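Local coordinates for acyl-CoA N-acyltransferases (NAT) superfamily protein (Arabidopsis thaliana, PDB 6TH0), which probably transfers the acetyl group of acetyl-CoA to the N-terminal methionine of membrane proteins, and possibly to protein lysines, as a GNAT-family NAA60 acetyltransferase, at residues Ile71-Glu76 against Lys89-Leu94; Ser77-Leu82 against Ser171-Tyr176; Val95-Leu100 against Arg130-His135. One frame throughout, in Å; residues are numbered along the deposited sequence.

Contact 1: residues Ile71-Glu76 against Lys89-Leu94; sequences IVLAKE and KGEGTL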
loop_
_atom_site.group_PDB
_atom_site.type_symbol
_atom_site.label_atom_id
_atom_site.label_comp_id
_atom_site.label_asym_id
_atom_site.label_seq_id
_atom_site.Cartn_x
_atom_site.Cartn_y
_atom_site.Cartn_z
ATOM N N ILE A 71 3.758 -9.458 -1.806
ATOM C CA ILE A 71 4.085 -9.998 -3.111
ATOM C C ILE A 71 3.109 -11.122 -3.422
ATOM O O ILE A 71 2.824 -11.971 -2.565
ATOM C CB ILE A 71 5.545 -10.465 -3.122
ATOM C CG1 ILE A 71 6.440 -9.304 -2.676
ATOM C CG2 ILE A 71 5.935 -10.919 -4.513
ATOM C CD1 ILE A 71 6.436 -8.121 -3.619
ATOM N N VAL A 72 2.624 -11.146 -4.663
ATOM C CA VAL A 72 1.573 -12.049 -5.119
ATOM C C VAL A 72 2.027 -12.699 -6.421
ATOM O O VAL A 72 2.465 -11.996 -7.337
ATOM C CB VAL A 72 0.260 -11.267 -5.354
ATOM C CG1 VAL A 72 -0.876 -12.190 -5.726
ATOM C CG2 VAL A 72 -0.099 -10.434 -4.115
ATOM N N LEU A 73 1.918 -14.021 -6.516
ATOM C CA LEU A 73 2.147 -14.666 -7.800
ATOM C C LEU A 73 1.079 -14.214 -8.788
ATOM O O LEU A 73 -0.117 -14.252 -8.486
ATOM C CB LEU A 73 2.134 -16.187 -7.653
ATOM C CG LEU A 73 3.367 -16.804 -6.990
ATOM C CD1 LEU A 73 3.155 -18.283 -6.747
ATOM C CD2 LEU A 73 4.569 -16.607 -7.915
ATOM N N ALA A 74 1.512 -13.772 -9.970
ATOM C CA ALA A 74 0.572 -13.171 -10.912
ATOM C C ALA A 74 -0.619 -14.086 -11.190
ATOM O O ALA A 74 -1.767 -13.624 -11.232
ATOM C CB ALA A 74 1.283 -12.809 -12.217
ATOM N N LYS A 75 -0.367 -15.382 -11.401
ATOM C CA LYS A 75 -1.458 -16.281 -11.764
ATOM C C LYS A 75 -2.375 -16.612 -10.598
ATOM O O LYS A 75 -3.427 -17.223 -10.820
ATOM C CB LYS A 75 -0.922 -17.564 -12.397
ATOM C CG LYS A 75 -0.568 -17.382 -13.866
ATOM C CD LYS A 75 -0.979 -18.581 -14.715
ATOM C CE LYS A 75 -0.782 -18.316 -16.206
ATOM N NZ LYS A 75 -0.912 -19.573 -17.012
ATOM N N GLU A 76 -2.001 -16.262 -9.373
ATOM C CA GLU A 76 -2.858 -16.446 -8.213
ATOM C C GLU A 76 -3.591 -15.170 -7.826
ATOM O O GLU A 76 -4.303 -15.154 -6.810
ATOM C CB GLU A 76 -2.035 -16.976 -7.030
ATOM C CG GLU A 76 -1.317 -18.281 -7.344
ATOM C CD GLU A 76 -0.590 -18.869 -6.148
ATOM O OE1 GLU A 76 -0.392 -20.105 -6.126
ATOM O OE2 GLU A 76 -0.221 -18.103 -5.230
ATOM N N LYS A 89 8.731 -15.558 -20.514
ATOM C CA LYS A 89 9.189 -14.856 -19.319
ATOM C C LYS A 89 8.882 -15.579 -18.010
ATOM O O LYS A 89 9.497 -15.262 -16.978
ATOM C CB LYS A 89 8.599 -13.437 -19.270
ATOM C CG LYS A 89 9.049 -12.543 -20.437
ATOM C CD LYS A 89 8.687 -11.075 -20.212
ATOM C CE LYS A 89 9.004 -10.208 -21.433
ATOM N NZ LYS A 89 10.416 -10.355 -21.910
ATOM N N GLY A 90 7.948 -16.524 -18.013
ATOM C CA GLY A 90 7.500 -17.136 -16.777
ATOM C C GLY A 90 6.256 -16.440 -16.257
ATOM O O GLY A 90 5.712 -15.521 -16.872
ATOM N N GLU A 91 5.809 -16.871 -15.081
ATOM C CA GLU A 91 4.534 -16.378 -14.570
ATOM C C GLU A 91 4.648 -14.933 -14.098
ATOM O O GLU A 91 3.807 -14.084 -14.442
ATOM C CB GLU A 91 4.050 -17.278 -13.437
ATOM C CG GLU A 91 2.584 -17.130 -13.133
ATOM C CD GLU A 91 2.208 -17.757 -11.810
ATOM O OE1 GLU A 91 2.573 -18.937 -11.570
ATOM O OE2 GLU A 91 1.556 -17.055 -11.006
ATOM N N GLY A 92 5.661 -14.628 -13.296
ATOM C CA GLY A 92 5.794 -13.283 -12.781
ATOM C C GLY A 92 4.991 -13.036 -11.513
ATOM O O GLY A 92 4.227 -13.878 -11.032
ATOM N N THR A 93 5.226 -11.865 -10.932
ATOM C CA THR A 93 4.604 -11.448 -9.687
ATOM C C THR A 93 3.936 -10.089 -9.834
ATOM O O THR A 93 4.068 -9.398 -10.843
ATOM C CB THR A 93 5.632 -11.368 -8.559
ATOM O OG1 THR A 93 6.726 -10.545 -8.994
ATOM C CG2 THR A 93 6.131 -12.782 -8.160
ATOM N N LEU A 94 3.245 -9.726 -8.771
ATOM C CA LEU A 94 2.584 -8.441 -8.621
ATOM C C LEU A 94 2.840 -7.966 -7.203
ATOM O O LEU A 94 3.051 -8.779 -6.301
ATOM C CB LEU A 94 1.085 -8.552 -8.871
ATOM C CG LEU A 94 0.656 -8.845 -10.294
ATOM C CD1 LEU A 94 -0.772 -9.344 -10.323
ATOM C CD2 LEU A 94 0.802 -7.581 -11.123
#
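Val72 and Leu94 form an antiparallel hydrogen-bonded pair, with Val72 N to Leu94 O at 2.9 Å and Leu94 N to Val72 O at 2.8 Å, and Leu73 and Thr93 follow as a non-hydrogen-bonded pair. One further backbone bond, Ala74 N to Gly92 O at 2.9 Å, extends the pairing by a step. Beyond it residues 74-76 turn into a short 3-10 segment, closed by Glu76 N on Leu73 O. Ala74 CB lies 3.3 Å from Gly92 O, while its CA sits against Leu94 CD1. Leu73 CD2 and Ile71 CG2 each reach a carbon of Thr93, CG2 and CB respectively, at 4.1 Å. Glu91 has CG anti to its backbone N (chi1 -162°), and this CG comes 3.2 Å from Lys75 CG. Its OE2 is modelled by Lys75 N, but too close to Lys75 CB for that bond to be trusted. The ammonium of Lys75 leads away instead, and Lys75 makes a cation-pi contact with Tyr85. This is the outer end of the antiparallel pairing between strands 63-73 and 93-102 in the central sheet of the GNAT fold.

Contact 2: residues Ser77-Leu82 against Ser171-Tyr176; sequences SEISDL and SYLFVY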
loop_
_atom_site.group_PDB
_atom_site.type_symbol
_atom_site.label_atom_id
_atom_site.label_comp_id
_atom_site.label_asym_id
_atom_site.label_seq_id
_atom_site.Cartn_x
_atom_site.Cartn_y
_atom_site.Cartn_z
ATOM N N SER A 77 -3.386 -14.086 -8.577
ATOM C CA SER A 77 -4.013 -12.813 -8.258
ATOM C C SER A 77 -5.374 -12.729 -8.932
ATOM O O SER A 77 -5.644 -13.406 -9.929
ATOM C CB SER A 77 -3.143 -11.641 -8.720
ATOM O OG SER A 77 -3.175 -11.550 -10.138
ATOM N N GLU A 78 -6.227 -11.854 -8.398
ATOM C CA GLU A 78 -7.536 -11.678 -9.007
ATOM C C GLU A 78 -7.495 -10.922 -10.329
ATOM O O GLU A 78 -8.522 -10.871 -11.013
ATOM C CB GLU A 78 -8.457 -10.937 -8.043
ATOM C CG GLU A 78 -8.082 -9.490 -7.860
ATOM C CD GLU A 78 -8.758 -8.868 -6.653
ATOM O OE1 GLU A 78 -8.409 -9.250 -5.514
ATOM O OE2 GLU A 78 -9.630 -7.991 -6.849
ATOM N N ILE A 79 -6.362 -10.337 -10.710
ATOM C CA ILE A 79 -6.275 -9.611 -11.971
ATOM C C ILE A 79 -5.504 -10.412 -13.010
ATOM O O ILE A 79 -5.096 -9.868 -14.039
ATOM C CB ILE A 79 -5.651 -8.219 -11.789
ATOM C CG1 ILE A 79 -4.225 -8.346 -11.263
ATOM C CG2 ILE A 79 -6.505 -7.363 -10.873
ATOM C CD1 ILE A 79 -3.520 -7.035 -11.133
ATOM N N SER A 80 -5.331 -11.710 -12.774
ATOM C CA SER A 80 -4.662 -12.548 -13.754
ATOM C C SER A 80 -5.384 -12.496 -15.093
ATOM O O SER A 80 -4.761 -12.671 -16.145
ATOM C CB SER A 80 -4.569 -13.985 -13.244
ATOM O OG SER A 80 -3.782 -14.767 -14.113
ATOM N N ASP A 81 -6.702 -12.271 -15.071
ATOM C CA ASP A 81 -7.467 -12.187 -16.308
ATOM C C ASP A 81 -7.081 -10.969 -17.136
ATOM O O ASP A 81 -7.408 -10.914 -18.326
ATOM C CB ASP A 81 -8.967 -12.132 -16.021
ATOM C CG ASP A 81 -9.363 -10.915 -15.193
ATOM O OD1 ASP A 81 -8.776 -10.686 -14.118
ATOM O OD2 ASP A 81 -10.254 -10.161 -15.641
ATOM N N LEU A 82 -6.403 -9.995 -16.539
ATOM C CA LEU A 82 -6.087 -8.759 -17.243
ATOM C C LEU A 82 -4.715 -8.786 -17.897
ATOM O O LEU A 82 -4.380 -7.852 -18.637
ATOM C CB LEU A 82 -6.140 -7.581 -16.265
ATOM C CG LEU A 82 -7.423 -7.313 -15.483
ATOM C CD1 LEU A 82 -7.180 -6.143 -14.563
ATOM C CD2 LEU A 82 -8.592 -7.039 -16.425
ATOM N N SER A 171 -15.522 -1.922 -2.886
ATOM C CA SER A 171 -14.191 -1.423 -3.185
ATOM C C SER A 171 -14.048 -1.208 -4.685
ATOM O O SER A 171 -14.844 -1.702 -5.492
ATOM C CB SER A 171 -13.099 -2.387 -2.698
ATOM O OG SER A 171 -13.110 -3.568 -3.489
ATOM N N TYR A 172 -13.060 -0.399 -5.051
ATOM C CA TYR A 172 -12.596 -0.319 -6.430
ATOM C C TYR A 172 -11.247 -1.009 -6.546
ATOM O O TYR A 172 -10.358 -0.788 -5.719
ATOM C CB TYR A 172 -12.446 1.124 -6.916
ATOM C CG TYR A 172 -13.730 1.851 -7.148
ATOM C CD1 TYR A 172 -14.674 1.367 -8.038
ATOM C CD2 TYR A 172 -13.977 3.070 -6.528
ATOM C CE1 TYR A 172 -15.847 2.059 -8.288
ATOM C CE2 TYR A 172 -15.144 3.779 -6.786
ATOM C CZ TYR A 172 -16.074 3.260 -7.642
ATOM O OH TYR A 172 -17.233 3.942 -7.874
ATOM N N LEU A 173 -11.098 -1.834 -7.578
ATOM C CA LEU A 173 -9.799 -2.404 -7.929
ATOM C C LEU A 173 -9.005 -1.395 -8.758
ATOM O O LEU A 173 -9.522 -0.869 -9.742
ATOM C CB LEU A 173 -9.995 -3.681 -8.738
ATOM C CG LEU A 173 -8.748 -4.214 -9.462
ATOM C CD1 LEU A 173 -7.741 -4.716 -8.437
ATOM C CD2 LEU A 173 -9.094 -5.304 -10.488
ATOM N N PHE A 174 -7.769 -1.090 -8.342
ATOM C CA PHE A 174 -6.892 -0.185 -9.089
ATOM C C PHE A 174 -5.637 -0.941 -9.478
ATOM O O PHE A 174 -5.111 -1.700 -8.679
ATOM C CB PHE A 174 -6.471 1.065 -8.292
ATOM C CG PHE A 174 -7.442 2.206 -8.354
ATOM C CD1 PHE A 174 -7.287 3.211 -9.291
ATOM C CD2 PHE A 174 -8.481 2.301 -7.432
ATOM C CE1 PHE A 174 -8.184 4.293 -9.332
ATOM C CE2 PHE A 174 -9.360 3.357 -7.465
ATOM C CZ PHE A 174 -9.212 4.353 -8.406
ATOM N N VAL A 175 -5.163 -0.756 -10.718
ATOM C CA VAL A 175 -3.977 -1.459 -11.195
ATOM C C VAL A 175 -3.038 -0.475 -11.877
ATOM O O VAL A 175 -3.479 0.498 -12.500
ATOM C CB VAL A 175 -4.318 -2.626 -12.153
ATOM C CG1 VAL A 175 -5.273 -3.598 -11.493
ATOM C CG2 VAL A 175 -4.891 -2.098 -13.459
ATOM N N TYR A 176 -1.737 -0.670 -11.671
ATOM C CA TYR A 176 -0.703 -0.007 -12.461
ATOM C C TYR A 176 0.207 -1.080 -13.050
ATOM O O TYR A 176 1.034 -1.659 -12.334
ATOM C CB TYR A 176 0.115 0.973 -11.623
ATOM C CG TYR A 176 1.128 1.745 -12.437
ATOM C CD1 TYR A 176 0.749 2.862 -13.169
ATOM C CD2 TYR A 176 2.450 1.358 -12.478
ATOM C CE1 TYR A 176 1.670 3.571 -13.922
ATOM C CE2 TYR A 176 3.380 2.060 -13.227
ATOM C CZ TYR A 176 2.985 3.162 -13.943
ATOM O OH TYR A 176 3.913 3.854 -14.689
#
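Glu78, Ile79 and Leu82, from the loop linking strands 63-73 and 93-102 of the GNAT sheet, lie over Leu173 and Val175, two residues on one face of strand 167-177. The loop side is compact: a type I turn runs from Ser77 to Ser80, and a 3-10 turn follows, with Leu82 N on Ile79 O at 2.8 Å. On the loop side Ile79 does most of the touching. Its CG1 stands between the backbone N and the carbonyl carbon (chi1 62°), which leaves CG2 anti to the carbonyl carbon. That methyl presses against Leu173 CD2 at 3.3 Å, closer than ordinary van der Waals contact, with Leu173 CD1 at 3.8 Å from the same CG2. The two side chains meet at a slant. Further along, Ile79 CD1 touches Val175 CG1 at 3.9 Å, the two side chains running past each other in opposite directions, and Leu82 CD1 reaches the same Val175 CG1 at 4.4 Å. Glu78 runs by Leu173, its OE2 4.1 Å from CD1, on the way to a hydrogen bond with His135 NE2. Asp81 makes a salt bridge to Arg156 on strand 153-164. With no hydrogen bond between them, the two segments meet through apolar packing, while the loop's polar ties run to Arg156 and to His135, a residue of the acetyl-CoA pocket.

Contact 3: residues Val95-Leu100 against Arg130-His135; sequences VYILTL and RGVYLH. With ACO (acetyl coenzyme *a), chain C.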
loop_
_atom_site.group_PDB
_atom_site.type_symbol
_atom_site.label_atom_id
_atom_site.label_comp_id
_atom_site.label_asym_id
_atom_site.label_seq_id
_atom_site.Cartn_x
_atom_site.Cartn_y
_atom_site.Cartn_z
ATOM N N VAL A 95 2.866 -6.644 -7.021
ATOM C CA VAL A 95 2.889 -6.038 -5.693
ATOM C C VAL A 95 1.482 -5.557 -5.377
ATOM O O VAL A 95 0.868 -4.853 -6.189
ATOM C CB VAL A 95 3.910 -4.889 -5.619
ATOM C CG1 VAL A 95 3.898 -4.254 -4.231
ATOM C CG2 VAL A 95 5.309 -5.415 -5.956
ATOM N N TYR A 96 0.960 -5.963 -4.216
ATOM C CA TYR A 96 -0.376 -5.593 -3.756
ATOM C C TYR A 96 -0.256 -4.636 -2.574
ATOM O O TYR A 96 0.196 -5.031 -1.499
ATOM C CB TYR A 96 -1.165 -6.846 -3.352
ATOM C CG TYR A 96 -2.588 -6.581 -2.898
ATOM C CD1 TYR A 96 -3.593 -6.291 -3.822
ATOM C CD2 TYR A 96 -2.929 -6.639 -1.547
ATOM C CE1 TYR A 96 -4.895 -6.046 -3.420
ATOM C CE2 TYR A 96 -4.227 -6.390 -1.129
ATOM C CZ TYR A 96 -5.205 -6.097 -2.060
ATOM O OH TYR A 96 -6.493 -5.864 -1.630
ATOM N N ILE A 97 -0.704 -3.392 -2.750
ATOM C CA ILE A 97 -0.679 -2.466 -1.621
ATOM C C ILE A 97 -1.797 -2.839 -0.666
ATOM O O ILE A 97 -2.964 -2.974 -1.070
ATOM C CB ILE A 97 -0.816 -1.011 -2.091
ATOM C CG1 ILE A 97 0.456 -0.556 -2.808
ATOM C CG2 ILE A 97 -1.149 -0.096 -0.869
ATOM C CD1 ILE A 97 0.280 0.717 -3.602
ATOM N N LEU A 98 -1.433 -3.043 0.599
ATOM C CA LEU A 98 -2.350 -3.423 1.662
ATOM C C LEU A 98 -2.875 -2.179 2.383
ATOM O O LEU A 98 -4.084 -1.957 2.458
ATOM C CB LEU A 98 -1.644 -4.316 2.671
ATOM C CG LEU A 98 -1.158 -5.686 2.148
ATOM C CD1 LEU A 98 -0.029 -6.187 3.011
ATOM C CD2 LEU A 98 -2.320 -6.647 2.233
ATOM N N THR A 99 -1.968 -1.375 2.927
ATOM C CA THR A 99 -2.388 -0.201 3.687
ATOM C C THR A 99 -1.543 1.003 3.301
ATOM O O THR A 99 -0.422 0.884 2.808
ATOM C CB THR A 99 -2.290 -0.436 5.196
ATOM O OG1 THR A 99 -0.913 -0.481 5.597
ATOM C CG2 THR A 99 -2.994 -1.726 5.612
ATOM N N LEU A 100 -2.114 2.185 3.536
ATOM C CA LEU A 100 -1.455 3.446 3.235
ATOM C C LEU A 100 -2.098 4.479 4.143
ATOM O O LEU A 100 -3.319 4.464 4.273
ATOM C CB LEU A 100 -1.640 3.832 1.766
ATOM C CG LEU A 100 -1.315 5.258 1.361
ATOM C CD1 LEU A 100 0.192 5.452 1.309
ATOM C CD2 LEU A 100 -1.948 5.583 0.015
ATOM N N ARG A 130 5.061 -7.482 -12.564
ATOM C CA ARG A 130 4.251 -6.917 -13.635
ATOM C C ARG A 130 3.585 -5.609 -13.262
ATOM O O ARG A 130 3.052 -4.927 -14.156
ATOM C CB ARG A 130 3.172 -7.917 -14.062
ATOM C CG ARG A 130 3.742 -9.261 -14.537
ATOM C CD ARG A 130 2.643 -10.239 -14.920
ATOM N NE ARG A 130 3.157 -11.485 -15.480
ATOM C CZ ARG A 130 3.415 -11.680 -16.771
ATOM N NH1 ARG A 130 3.205 -10.703 -17.647
ATOM N NH2 ARG A 130 3.881 -12.848 -17.196
ATOM N N GLY A 131 3.635 -5.224 -12.008
ATOM C CA GLY A 131 3.019 -3.971 -11.616
ATOM C C GLY A 131 2.494 -4.030 -10.197
ATOM O O GLY A 131 2.894 -4.877 -9.401
ATOM N N VAL A 132 1.586 -3.094 -9.911
ATOM C CA VAL A 132 1.035 -2.856 -8.581
ATOM C C VAL A 132 -0.482 -2.839 -8.686
ATOM O O VAL A 132 -1.032 -2.304 -9.654
ATOM C CB VAL A 132 1.544 -1.512 -8.006
ATOM C CG1 VAL A 132 1.032 -1.275 -6.570
ATOM C CG2 VAL A 132 3.075 -1.430 -8.098
ATOM N N TYR A 133 -1.165 -3.439 -7.710
ATOM C CA TYR A 133 -2.619 -3.327 -7.627
ATOM C C TYR A 133 -3.039 -3.227 -6.166
ATOM O O TYR A 133 -2.240 -3.416 -5.245
ATOM C CB TYR A 133 -3.349 -4.477 -8.356
ATOM C CG TYR A 133 -3.383 -5.855 -7.703
ATOM C CD1 TYR A 133 -2.232 -6.641 -7.594
ATOM C CD2 TYR A 133 -4.587 -6.397 -7.250
ATOM C CE1 TYR A 133 -2.282 -7.912 -7.000
ATOM C CE2 TYR A 133 -4.646 -7.660 -6.672
ATOM C CZ TYR A 133 -3.495 -8.421 -6.551
ATOM O OH TYR A 133 -3.569 -9.692 -5.974
ATOM N N LEU A 134 -4.290 -2.842 -5.965
ATOM C CA LEU A 134 -4.830 -2.623 -4.634
ATOM C C LEU A 134 -6.334 -2.433 -4.758
ATOM O O LEU A 134 -6.880 -2.316 -5.859
ATOM C CB LEU A 134 -4.177 -1.407 -3.972
ATOM C CG LEU A 134 -4.568 -0.098 -4.674
ATOM C CD1 LEU A 134 -4.550 1.005 -3.657
ATOM C CD2 LEU A 134 -3.664 0.256 -5.871
ATOM N N HIS A 135 -6.988 -2.364 -3.609
ATOM C CA HIS A 135 -8.401 -2.055 -3.524
ATOM C C HIS A 135 -8.571 -0.806 -2.678
ATOM O O HIS A 135 -7.893 -0.636 -1.661
ATOM C CB HIS A 135 -9.203 -3.220 -2.930
ATOM C CG HIS A 135 -9.200 -4.451 -3.782
ATOM N ND1 HIS A 135 -8.237 -5.430 -3.680
ATOM C CD2 HIS A 135 -10.062 -4.866 -4.738
ATOM C CE1 HIS A 135 -8.503 -6.396 -4.543
ATOM N NE2 HIS A 135 -9.606 -6.076 -5.198
HETATM N N1A ACO C . 0.104 21.987 -1.655
HETATM C C2A ACO C . -1.259 21.802 -1.624
HETATM N N3A ACO C . -2.006 20.702 -1.824
HETATM C C4A ACO C . -1.220 19.590 -2.102
HETATM C C5A ACO C . 0.209 19.622 -2.167
HETATM C C6A ACO C . 0.835 20.862 -1.934
HETATM N N6A ACO C . 2.201 20.955 -1.981
HETATM N N7A ACO C . 0.732 18.356 -2.462
HETATM C C8A ACO C . -0.362 17.574 -2.573
HETATM N N9A ACO C . -1.556 18.267 -2.370
HETATM C C1B ACO C . -2.921 17.741 -2.427
HETATM C C2B ACO C . -3.148 16.651 -3.572
HETATM O O2B ACO C . -3.358 17.273 -4.770
HETATM C C3B ACO C . -4.513 16.117 -2.930
HETATM O O3B ACO C . -5.405 17.091 -3.174
HETATM P P3B ACO C . -7.116 16.456 -3.403
HETATM O O7A ACO C . -7.348 16.121 -1.953
HETATM O O8A ACO C . -7.869 17.651 -3.965
HETATM O O9A ACO C . -6.841 15.278 -4.306
HETATM C C4B ACO C . -4.145 16.018 -1.411
HETATM O O4B ACO C . -3.214 17.118 -1.144
HETATM C C5B ACO C . -3.562 14.639 -1.047
HETATM O O5B ACO C . -2.481 14.308 -1.862
HETATM P P1A ACO C . -1.254 13.752 -0.910
HETATM O O1A ACO C . -0.819 14.827 0.016
HETATM O O2A ACO C . -0.277 13.054 -1.813
HETATM O O3A ACO C . -1.809 12.509 0.099
HETATM P P2A ACO C . -1.740 12.796 1.660
HETATM O O4A ACO C . -0.361 12.686 2.201
HETATM O O5A ACO C . -2.645 13.905 2.129
HETATM O O6A ACO C . -2.475 11.380 2.347
HETATM C CBP ACO C . -4.209 9.710 2.313
HETATM C CCP ACO C . -3.497 10.903 1.539
HETATM C CDP ACO C . -3.219 8.572 2.390
HETATM C CEP ACO C . -5.474 9.274 1.570
HETATM C CAP ACO C . -4.539 10.281 3.718
HETATM O OAP ACO C . -5.622 11.205 3.654
HETATM C C9P ACO C . -4.930 9.227 4.752
HETATM O O9P ACO C . -4.098 8.766 5.502
HETATM N N8P ACO C . -6.259 8.874 4.863
HETATM C C7P ACO C . -6.721 7.852 5.861
HETATM C C6P ACO C . -6.179 6.494 5.520
HETATM C C5P ACO C . -6.766 6.109 4.208
HETATM O O5P ACO C . -7.900 6.376 3.843
HETATM N N4P ACO C . -5.936 5.404 3.359
HETATM C C3P ACO C . -6.518 5.051 2.065
HETATM C C2P ACO C . -5.908 3.787 1.574
HETATM S S1P ACO C . -6.705 3.375 -0.054
HETATM C C ACO C . -8.058 2.411 0.618
HETATM O O ACO C . -9.195 2.814 0.652
HETATM C CH3 ACO C . -7.727 1.128 1.181
HETATM O O HOH W 1 -5.773 -2.921 -1.040
#
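Tyr96 OH and His135 ND1 share a hydrogen bond of 2.7 Å, meeting at the edge of each ring; the imidazole's other nitrogen, NE2, is held by Glu78. A water sits beside this pair, donating to Ile97 O at 2.8 Å and accepting from His135 N at 2.9 Å, with a weaker link to Tyr96 OH. It thus bridges two backbone groups of neighbouring parallel strands, whose short segments diverge by 31°. Before that point the pairing is direct: Val95 N bonds Gly131 O, Tyr133 N bonds Val95 O and Ile97 N bonds Tyr133 O. Tyr96 has CG anti to its backbone N (chi1 -178°), which places CG 4.0 Å from Tyr133 O. The two tyrosine rings meet edge-to-face, planes at 60°, with CD1 of Tyr96 over the Tyr133 face toward the rim and 3.3 Å from Tyr133 CE2. On the other face of the sheet Ile97 CD1 packs on Val132 CG1 at 3.7 Å, under helix 111-123, which joins the two strands as a beta-alpha-beta unit. A classic beta bulge at Leu98 and Thr99, opposite Thr68, precedes Leu100, whose O accepts a hydrogen bond from N4P of the pantetheine arm of acetyl-CoA at 2.9 Å. In this V-shaped splay, which GNAT enzymes use for acetyl-CoA, one strand gives a backbone acceptor and the other sets His135 O beside the acetyl group, while the Tyr96-His135 bond and the water tie the strands together where their direct pairing stops.

Overall arrangement
All three contacts reach one sheet. Contacts 1 and 3 share strand 93-102 and are joined through Thr93 O and Arg130 N, 2.8 Å apart in a probable hydrogen bond. Contact 2 lies about 9 Å from contact 3, centre to centre. It meets contact 1 where Leu94 CD1 touches Ile79 CD1 at 3.7 Å, and contact 3 where Tyr176 N lies 2.7 Å from Val132 O, a probable hydrogen bond between neighbouring strands. Acetyl-CoA touches contact 3 directly, whereas the side chain of Leu173 in contact 2 is about 11 Å from it. Contact 1, at the surface, lies away from the cofactor; its centre is about 13 Å from those of both other contacts.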